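Local coordinates for DNA-binding response regulator (Paenisporosarcina sp. TG-14, PDB 6JQS), which probably binds DNA through a LuxR-type helix-turn-helix domain and regulates transcription in a spore-forming bacterium, at residues A[10-24]-A[62-75]. Numbering follows the deposited sequence.
Sequences SLLTGREREIFQLLV and AILELLRLGELSLD
Where Phe20 meets Ile63 and Leu66, helix 14-24 crosses segment 62-68 at -111° with the axes 10.5 Å apart, and the chain after Gly70 runs alongside helix 14-24 in the same direction. Phe20 fills the crossing. Its CG lies beside the backbone N, which directs the ring into the second helix: Leu66 CD1 sits over one face in a CH-pi contact, 4.0 Å from the ring centroid, while Ile63 CG1 borders the edge and the small Ala62 lets CE1 come close. The other methyl of Leu66, CD2, meets Leu12 CD1 tip to tip at 3.7 Å. Leu72 continues the apolar layer, its CD1 touching both Phe20 CB and Val24 CG2.

Gly70, at positive phi, closes the last helix in a Schellman motif and brings Glu71 round to Arg17. Their long, oppositely charged side chains form a salt bridge at the margin of the apolar layer: Arg17 NE (2.8 Å) and NH2 both grip Glu71 OE2, the group planes 39° apart. Mobile Ser10 adds a bond from OG to OE1. An amide both donates and accepts, so Gln21 serves both backbone groups of Ser73: OE1 receives Ser73 N (3.0 Å) on a lone pair, and NE2 donates to Ser73 O (2.8 Å). Ser73 OG also reaches OE1, from above the carbonyl plane. The bend at chi2 (60°) turns the amide to this backbone, and a water links OE1 to Glu71 O.

Helix 40-54 adds Thr50 beside Leu12 and Phe20. Packing of the first and last helices into a shared core is characteristic of the four-helix LuxR/GerE-type helix-turn-helix domain.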
ATOM      1  N   SER A  10      13.638   5.780   0.049  1.00 74.44           N
ATOM      2  CA  SER A  10      12.175   5.977  -0.124  1.00 69.86           C
ATOM      3  C   SER A  10      11.515   6.310   1.227  1.00 68.60           C
ATOM      4  O   SER A  10      12.213   6.262   2.258  1.00 78.70           O
ATOM      5  CB  SER A  10      11.577   4.752  -0.781  1.00 66.39           C
ATOM      6  OG  SER A  10      10.173   4.874  -0.935  1.00 65.49           O
ATOM      7  N   LEU A  11      10.230   6.670   1.209  1.00 66.70           N
ATOM      8  CA  LEU A  11       9.379   6.942   2.406  1.00 67.41           C
ATOM      9  C   LEU A  11       8.717   5.628   2.836  1.00 60.56           C
ATOM     10  O   LEU A  11       8.290   5.527   3.995  1.00 63.02           O
ATOM     11  CB  LEU A  11       8.327   7.995   2.032  1.00 71.88           C
ATOM     12  CG  LEU A  11       7.844   8.933   3.138  1.00 71.79           C
ATOM     13  CD1 LEU A  11       9.003   9.477   3.964  1.00 71.50           C
ATOM     14  CD2 LEU A  11       7.024  10.072   2.541  1.00 74.00           C
ATOM     15  N   LEU A  12       8.643   4.669   1.910  1.00 62.23           N
ATOM     16  CA  LEU A  12       8.092   3.305   2.121  1.00 61.64           C
ATOM     17  C   LEU A  12       9.214   2.282   2.000  1.00 59.62           C
ATOM     18  O   LEU A  12      10.145   2.499   1.185  1.00 55.87           O
ATOM     19  CB  LEU A  12       7.081   2.935   1.034  1.00 62.71           C
ATOM     20  CG  LEU A  12       6.087   3.991   0.584  1.00 61.44           C
ATOM     21  CD1 LEU A  12       5.634   3.680  -0.838  1.00 62.95           C
ATOM     22  CD2 LEU A  12       4.912   4.025   1.544  1.00 57.36           C
ATOM     23  N   THR A  13       9.026   1.142   2.656  1.00 47.48           N
ATOM     24  CA  THR A  13       9.766  -0.106   2.373  1.00 47.08           C
ATOM     25  C   THR A  13       9.249  -0.640   1.043  1.00 48.18           C
ATOM     26  O   THR A  13       8.122  -0.203   0.654  1.00 47.17           O
ATOM     27  CB  THR A  13       9.577  -1.143   3.498  1.00 50.59           C
ATOM     28  OG1 THR A  13       8.268  -1.708   3.381  1.00 46.51           O
ATOM     29  CG2 THR A  13       9.762  -0.529   4.870  1.00 52.02           C
ATOM     30  N   GLY A  14      10.064  -1.476   0.386  1.00 39.67           N
ATOM     31  CA  GLY A  14       9.716  -2.296  -0.781  1.00 41.56           C
ATOM     32  C   GLY A  14       8.407  -3.039  -0.559  1.00 45.86           C
ATOM     33  O   GLY A  14       7.582  -3.131  -1.493  1.00 39.98           O
ATOM     34  N   ARG A  15       8.197  -3.579   0.643  1.00 45.87           N
ATOM     35  CA  ARG A  15       6.980  -4.377   0.917  1.00 40.85           C
ATOM     36  C   ARG A  15       5.760  -3.458   0.854  1.00 31.93           C
ATOM     37  O   ARG A  15       4.838  -3.865   0.187  1.00 35.61           O
ATOM     38  CB  ARG A  15       7.074  -5.106   2.258  1.00 48.68           C
ATOM     39  CG  ARG A  15       5.797  -5.850   2.599  1.00 48.21           C
ATOM     40  CD  ARG A  15       6.070  -7.054   3.467  1.00 54.30           C
ATOM     41  NE  ARG A  15       6.538  -8.207   2.698  1.00 49.43           N
ATOM     42  CZ  ARG A  15       7.066  -9.297   3.258  1.00 57.28           C
ATOM     43  NH1 ARG A  15       7.482 -10.308   2.505  1.00 51.09           N
ATOM     44  NH2 ARG A  15       7.199  -9.362   4.574  1.00 47.87           N
ATOM     45  N   GLU A  16       5.770  -2.322   1.570  1.00 35.97           N
ATOM     46  CA  GLU A  16       4.688  -1.303   1.623  1.00 41.24           C
ATOM     47  C   GLU A  16       4.390  -0.838   0.189  1.00 38.54           C
ATOM     48  O   GLU A  16       3.241  -0.802  -0.177  1.00 27.94           O
ATOM     49  CB  GLU A  16       5.088  -0.114   2.503  1.00 40.34           C
ATOM     50  CG  GLU A  16       4.948  -0.308   4.027  1.00 48.20           C
ATOM     51  CD  GLU A  16       5.582   0.821   4.857  1.00 54.34           C
ATOM     52  OE1 GLU A  16       6.581   1.372   4.353  1.00 55.12           O
ATOM     53  OE2 GLU A  16       5.032   1.231   5.968  1.00 50.12           O
ATOM     54  N   ARG A  17       5.411  -0.519  -0.609  1.00 34.47           N
ATOM     55  CA  ARG A  17       5.194  -0.098  -2.030  1.00 36.75           C
ATOM     56  C   ARG A  17       4.527  -1.231  -2.816  1.00 36.22           C
ATOM     57  O   ARG A  17       3.586  -0.965  -3.552  1.00 43.01           O
ATOM     58  CB  ARG A  17       6.512   0.300  -2.715  1.00 44.05           C
ATOM     59  CG  ARG A  17       6.318   0.750  -4.161  1.00 44.17           C
ATOM     60  CD  ARG A  17       7.607   1.056  -4.933  1.00 51.02           C
ATOM     61  NE  ARG A  17       8.401   2.057  -4.240  1.00 48.39           N
ATOM     62  CZ  ARG A  17       9.369   1.781  -3.361  1.00 53.10           C
ATOM     63  NH1 ARG A  17       9.681   0.530  -3.068  1.00 53.49           N
ATOM     64  NH2 ARG A  17      10.023   2.756  -2.764  1.00 54.10           N
ATOM     65  N   GLU A  18       4.933  -2.481  -2.628  1.00 39.17           N
ATOM     66  CA  GLU A  18       4.307  -3.605  -3.366  1.00 36.74           C
ATOM     67  C   GLU A  18       2.857  -3.771  -2.926  1.00 34.74           C
ATOM     68  O   GLU A  18       2.042  -4.168  -3.757  1.00 32.78           O
ATOM     69  CB  GLU A  18       4.920  -4.980  -3.101  1.00 39.23           C
ATOM     70  CG  GLU A  18       6.329  -5.201  -3.616  1.00 49.56           C
ATOM     71  CD  GLU A  18       6.860  -6.522  -3.058  1.00 59.66           C
ATOM     72  OE1 GLU A  18       7.707  -6.489  -2.138  1.00 53.38           O
ATOM     73  OE2 GLU A  18       6.379  -7.584  -3.518  1.00 63.80           O
ATOM     74  N   ILE A  19       2.559  -3.638  -1.636  1.00 33.89           N
ATOM     75  CA  ILE A  19       1.144  -3.727  -1.190  1.00 29.56           C
ATOM     76  C   ILE A  19       0.271  -2.662  -1.892  1.00 27.66           C
ATOM     77  O   ILE A  19      -0.869  -3.000  -2.333  1.00 34.18           O
ATOM     78  CB  ILE A  19       1.035  -3.646   0.338  1.00 31.10           C
ATOM     79  CG1 ILE A  19       1.600  -4.905   0.995  1.00 29.38           C
ATOM     80  CG2 ILE A  19      -0.420  -3.371   0.716  1.00 28.98           C
ATOM     81  CD1 ILE A  19       1.908  -4.734   2.498  1.00 28.81           C
ATOM     82  N   PHE A  20       0.688  -1.406  -1.891  1.00 32.06           N
ATOM     83  CA  PHE A  20      -0.098  -0.300  -2.478  1.00 29.14           C
ATOM     84  C   PHE A  20      -0.147  -0.457  -4.012  1.00 34.12           C
ATOM     85  O   PHE A  20      -1.187  -0.071  -4.573  1.00 32.63           O
ATOM     86  CB  PHE A  20       0.425   1.063  -2.042  1.00 27.28           C
ATOM     87  CG  PHE A  20      -0.043   1.467  -0.671  1.00 25.21           C
ATOM     88  CD1 PHE A  20      -1.256   2.099  -0.523  1.00 27.78           C
ATOM     89  CD2 PHE A  20       0.615   1.050   0.474  1.00 31.73           C
ATOM     90  CE1 PHE A  20      -1.792   2.358   0.730  1.00 27.90           C
ATOM     91  CE2 PHE A  20       0.091   1.348   1.736  1.00 28.62           C
ATOM     92  CZ  PHE A  20      -1.107   1.993   1.850  1.00 28.16           C
ATOM     93  N   GLN A  21       0.918  -0.922  -4.676  1.00 33.03           N
ATOM     94  CA  GLN A  21       0.839  -1.186  -6.155  1.00 33.72           C
ATOM     95  C   GLN A  21      -0.247  -2.227  -6.443  1.00 36.16           C
ATOM     96  O   GLN A  21      -0.942  -2.102  -7.442  1.00 33.43           O
ATOM     97  CB  GLN A  21       2.197  -1.614  -6.728  1.00 33.07           C
ATOM     98  CG  GLN A  21       2.209  -1.581  -8.253  1.00 39.15           C
ATOM     99  CD  GLN A  21       1.933  -0.193  -8.809  1.00 36.69           C
ATOM    100  OE1 GLN A  21       2.776   0.691  -8.794  1.00 35.75           O
ATOM    101  NE2 GLN A  21       0.692   0.059  -9.168  1.00 39.13           N
ATOM    102  N   LEU A  22      -0.458  -3.216  -5.574  1.00 34.76           N
ATOM    103  CA  LEU A  22      -1.550  -4.191  -5.758  1.00 33.98           C
ATOM    104  C   LEU A  22      -2.916  -3.611  -5.427  1.00 35.27           C
ATOM    105  O   LEU A  22      -3.876  -4.045  -6.099  1.00 31.26           O
ATOM    106  CB  LEU A  22      -1.271  -5.491  -4.969  1.00 39.18           C
ATOM    107  CG  LEU A  22       0.032  -6.209  -5.340  1.00 43.11           C
ATOM    108  CD1 LEU A  22       0.146  -7.548  -4.613  1.00 42.48           C
ATOM    109  CD2 LEU A  22       0.149  -6.449  -6.839  1.00 49.53           C
ATOM    110  N   LEU A  23      -3.070  -2.742  -4.411  1.00 32.39           N
ATOM    111  CA  LEU A  23      -4.348  -2.034  -4.210  1.00 32.52           C
ATOM    112  C   LEU A  23      -4.673  -1.232  -5.481  1.00 29.99           C
ATOM    113  O   LEU A  23      -5.776  -1.233  -5.939  1.00 25.30           O
ATOM    114  CB  LEU A  23      -4.236  -1.114  -2.997  1.00 36.18           C
ATOM    115  CG  LEU A  23      -4.195  -1.832  -1.649  1.00 35.28           C
ATOM    116  CD1 LEU A  23      -3.829  -0.836  -0.556  1.00 37.07           C
ATOM    117  CD2 LEU A  23      -5.520  -2.502  -1.363  1.00 39.48           C
ATOM    118  N   VAL A  24      -3.710  -0.536  -6.059  1.00 35.10           N
ATOM    119  CA  VAL A  24      -4.042   0.181  -7.333  1.00 31.13           C
ATOM    120  C   VAL A  24      -4.714  -0.801  -8.303  1.00 29.11           C
ATOM    121  O   VAL A  24      -5.685  -0.396  -9.038  1.00 34.02           O
ATOM    122  CB  VAL A  24      -2.753   0.799  -7.893  1.00 32.93           C
ATOM    123  CG1 VAL A  24      -2.936   1.200  -9.333  1.00 29.13           C
ATOM    124  CG2 VAL A  24      -2.339   1.963  -7.033  1.00 34.14           C
ATOM    125  N   ALA A  62      -4.166   7.655   0.541  1.00 28.96           N
ATOM    126  CA  ALA A  62      -2.797   7.052   0.589  1.00 28.00           C
ATOM    127  C   ALA A  62      -2.305   6.768  -0.842  1.00 29.69           C
ATOM    128  O   ALA A  62      -1.223   7.230  -1.175  1.00 31.67           O
ATOM    129  CB  ALA A  62      -2.723   5.804   1.430  1.00 28.58           C
ATOM    130  N   ILE A  63      -3.075   6.026  -1.637  1.00 26.59           N
ATOM    131  CA  ILE A  63      -2.780   5.743  -3.080  1.00 29.88           C
ATOM    132  C   ILE A  63      -2.468   7.061  -3.806  1.00 28.18           C
ATOM    133  O   ILE A  63      -1.446   7.102  -4.468  1.00 31.02           O
ATOM    134  CB  ILE A  63      -3.926   4.942  -3.745  1.00 30.17           C
ATOM    135  CG1 ILE A  63      -4.041   3.566  -3.092  1.00 30.63           C
ATOM    136  CG2 ILE A  63      -3.750   4.813  -5.253  1.00 32.16           C
ATOM    137  CD1 ILE A  63      -5.349   2.810  -3.291  1.00 35.43           C
ATOM    138  N   LEU A  64      -3.345   8.059  -3.726  1.00 31.61           N
ATOM    139  CA  LEU A  64      -3.214   9.317  -4.503  1.00 29.84           C
ATOM    140  C   LEU A  64      -1.951  10.024  -4.014  1.00 31.79           C
ATOM    141  O   LEU A  64      -1.223  10.575  -4.883  1.00 26.93           O
ATOM    142  CB  LEU A  64      -4.467  10.187  -4.385  1.00 32.32           C
ATOM    143  CG  LEU A  64      -5.753   9.556  -4.949  1.00 33.40           C
ATOM    144  CD1 LEU A  64      -6.952  10.382  -4.588  1.00 32.10           C
ATOM    145  CD2 LEU A  64      -5.676   9.370  -6.460  1.00 33.35           C
ATOM    146  N   GLU A  65      -1.657  10.006  -2.705  1.00 26.10           N
ATOM    147  CA  GLU A  65      -0.407  10.640  -2.170  1.00 34.92           C
ATOM    148  C   GLU A  65       0.844   9.993  -2.762  1.00 34.05           C
ATOM    149  O   GLU A  65       1.754  10.756  -3.241  1.00 36.57           O
ATOM    150  CB  GLU A  65      -0.356  10.636  -0.641  1.00 37.60           C
ATOM    151  CG  GLU A  65      -1.108  11.805  -0.062  1.00 40.08           C
ATOM    152  CD  GLU A  65      -0.536  13.179  -0.394  1.00 44.07           C
ATOM    153  OE1 GLU A  65       0.610  13.488   0.061  1.00 42.99           O
ATOM    154  OE2 GLU A  65      -1.212  13.929  -1.103  1.00 47.36           O
ATOM    155  N   LEU A  66       0.843   8.667  -2.842  1.00 30.26           N
ATOM    156  CA  LEU A  66       1.986   7.856  -3.328  1.00 29.94           C
ATOM    157  C   LEU A  66       2.078   7.969  -4.869  1.00 35.04           C
ATOM    158  O   LEU A  66       3.206   7.990  -5.367  1.00 32.99           O
ATOM    159  CB  LEU A  66       1.862   6.415  -2.857  1.00 29.93           C
ATOM    160  CG  LEU A  66       1.901   6.180  -1.342  1.00 29.12           C
ATOM    161  CD1 LEU A  66       1.557   4.741  -1.033  1.00 31.15           C
ATOM    162  CD2 LEU A  66       3.260   6.553  -0.784  1.00 30.51           C
ATOM    163  N   LEU A  67       0.970   8.090  -5.608  1.00 34.74           N
ATOM    164  CA  LEU A  67       1.027   8.473  -7.066  1.00 31.68           C
ATOM    165  C   LEU A  67       1.622   9.879  -7.197  1.00 32.90           C
ATOM    166  O   LEU A  67       2.497  10.067  -8.087  1.00 33.90           O
ATOM    167  CB  LEU A  67      -0.359   8.420  -7.728  1.00 31.41           C
ATOM    168  CG  LEU A  67      -0.959   7.028  -7.903  1.00 31.66           C
ATOM    169  CD1 LEU A  67      -2.461   7.107  -8.095  1.00 31.75           C
ATOM    170  CD2 LEU A  67      -0.269   6.267  -9.051  1.00 39.36           C
ATOM    171  N   ARG A  68       1.227  10.848  -6.367  1.00 32.28           N
ATOM    172  CA  ARG A  68       1.755  12.242  -6.462  1.00 33.91           C
ATOM    173  C   ARG A  68       3.257  12.271  -6.163  1.00 39.59           C
ATOM    174  O   ARG A  68       3.950  13.135  -6.700  1.00 30.66           O
ATOM    175  CB  ARG A  68       1.081  13.154  -5.439  1.00 38.14           C
ATOM    176  CG  ARG A  68      -0.308  13.602  -5.839  1.00 32.88           C
ATOM    177  CD  ARG A  68      -1.078  14.120  -4.657  1.00 33.99           C
ATOM    178  NE  ARG A  68      -2.459  14.264  -5.049  1.00 29.18           N
ATOM    179  CZ  ARG A  68      -3.522  13.979  -4.265  1.00 35.80           C
ATOM    180  NH1 ARG A  68      -3.385  13.529  -3.039  1.00 32.08           N
ATOM    181  NH2 ARG A  68      -4.739  14.120  -4.736  1.00 36.87           N
ATOM    182  N   LEU A  69       3.742  11.356  -5.331  1.00 32.30           N
ATOM    183  CA  LEU A  69       5.173  11.299  -4.909  1.00 40.53           C
ATOM    184  C   LEU A  69       6.021  10.485  -5.892  1.00 37.35           C
ATOM    185  O   LEU A  69       7.213  10.350  -5.614  1.00 41.75           O
ATOM    186  CB  LEU A  69       5.292  10.641  -3.531  1.00 35.13           C
ATOM    187  CG  LEU A  69       4.880  11.484  -2.325  1.00 41.80           C
ATOM    188  CD1 LEU A  69       4.915  10.625  -1.071  1.00 44.64           C
ATOM    189  CD2 LEU A  69       5.764  12.693  -2.139  1.00 45.84           C
ATOM    190  N   GLY A  70       5.423   9.861  -6.901  1.00 40.89           N
ATOM    191  CA  GLY A  70       6.120   9.026  -7.896  1.00 45.54           C
ATOM    192  C   GLY A  70       6.444   7.630  -7.389  1.00 43.60           C
ATOM    193  O   GLY A  70       7.177   6.932  -8.082  1.00 38.77           O
ATOM    194  N   GLU A  71       5.847   7.183  -6.272  1.00 39.87           N
ATOM    195  CA  GLU A  71       6.122   5.851  -5.688  1.00 36.85           C
ATOM    196  C   GLU A  71       5.336   4.717  -6.336  1.00 40.22           C
ATOM    197  O   GLU A  71       5.732   3.548  -6.145  1.00 42.86           O
ATOM    198  CB  GLU A  71       5.804   5.858  -4.187  1.00 40.77           C
ATOM    199  CG  GLU A  71       6.835   6.606  -3.400  1.00 39.90           C
ATOM    200  CD  GLU A  71       8.241   5.994  -3.402  1.00 47.73           C
ATOM    201  OE1 GLU A  71       9.160   6.672  -2.911  1.00 50.22           O
ATOM    202  OE2 GLU A  71       8.433   4.862  -3.921  1.00 47.88           O
ATOM    203  N   LEU A  72       4.210   5.009  -6.979  1.00 34.91           N
ATOM    204  CA  LEU A  72       3.348   3.990  -7.605  1.00 34.80           C
ATOM    205  C   LEU A  72       3.158   4.390  -9.082  1.00 27.61           C
ATOM    206  O   LEU A  72       3.211   5.571  -9.360  1.00 33.81           O
ATOM    207  CB  LEU A  72       1.989   3.945  -6.895  1.00 31.40           C
ATOM    208  CG  LEU A  72       1.980   3.597  -5.396  1.00 34.17           C
ATOM    209  CD1 LEU A  72       0.553   3.715  -4.857  1.00 30.45           C
ATOM    210  CD2 LEU A  72       2.519   2.220  -5.150  1.00 35.57           C
ATOM    211  N   SER A  73       2.780   3.447  -9.915  1.00 37.69           N
ATOM    212  CA  SER A  73       2.228   3.725 -11.267  1.00 41.88           C
ATOM    213  C   SER A  73       0.736   3.435 -11.255  1.00 43.57           C
ATOM    214  O   SER A  73       0.328   2.502 -10.568  1.00 38.47           O
ATOM    215  CB  SER A  73       2.878   2.886 -12.306  1.00 45.78           C
ATOM    216  OG  SER A  73       2.886   1.538 -11.884  1.00 49.97           O
ATOM    217  N   LEU A  74       0.011   4.090 -12.149  1.00 43.75           N
ATOM    218  CA  LEU A  74      -1.447   3.916 -12.364  1.00 43.14           C
ATOM    219  C   LEU A  74      -1.783   2.496 -12.863  1.00 46.60           C
ATOM    220  O   LEU A  74      -2.921   2.001 -12.580  1.00 46.60           O
ATOM    221  CB  LEU A  74      -1.790   5.007 -13.377  1.00 50.53           C
ATOM    222  CG  LEU A  74      -3.066   5.801 -13.146  1.00 49.97           C
ATOM    223  CD1 LEU A  74      -3.348   6.063 -11.681  1.00 38.85           C
ATOM    224  CD2 LEU A  74      -3.016   7.080 -13.958  1.00 40.35           C
ATOM    225  N   ASP A  75      -0.816   1.829 -13.495  1.00 46.30           N
ATOM    226  CA  ASP A  75      -0.970   0.505 -14.156  1.00 51.93           C
ATOM    227  C   ASP A  75      -0.666  -0.616 -13.157  1.00 53.24           C
ATOM    228  O   ASP A  75       0.490  -0.657 -12.761  1.00 54.52           O
ATOM    229  CB  ASP A  75      -0.062   0.398 -15.393  1.00 47.33           C
ATOM    230  CG  ASP A  75      -0.442   1.353 -16.512  1.00 57.63           C
ATOM    231  OD1 ASP A  75      -1.610   1.833 -16.491  1.00 46.34           O
ATOM    232  OD2 ASP A  75       0.440   1.612 -17.411  1.00 48.82           O
TER
HETATM  233  O   HOH W   1       5.416   0.597  -7.554  1.00 48.29           O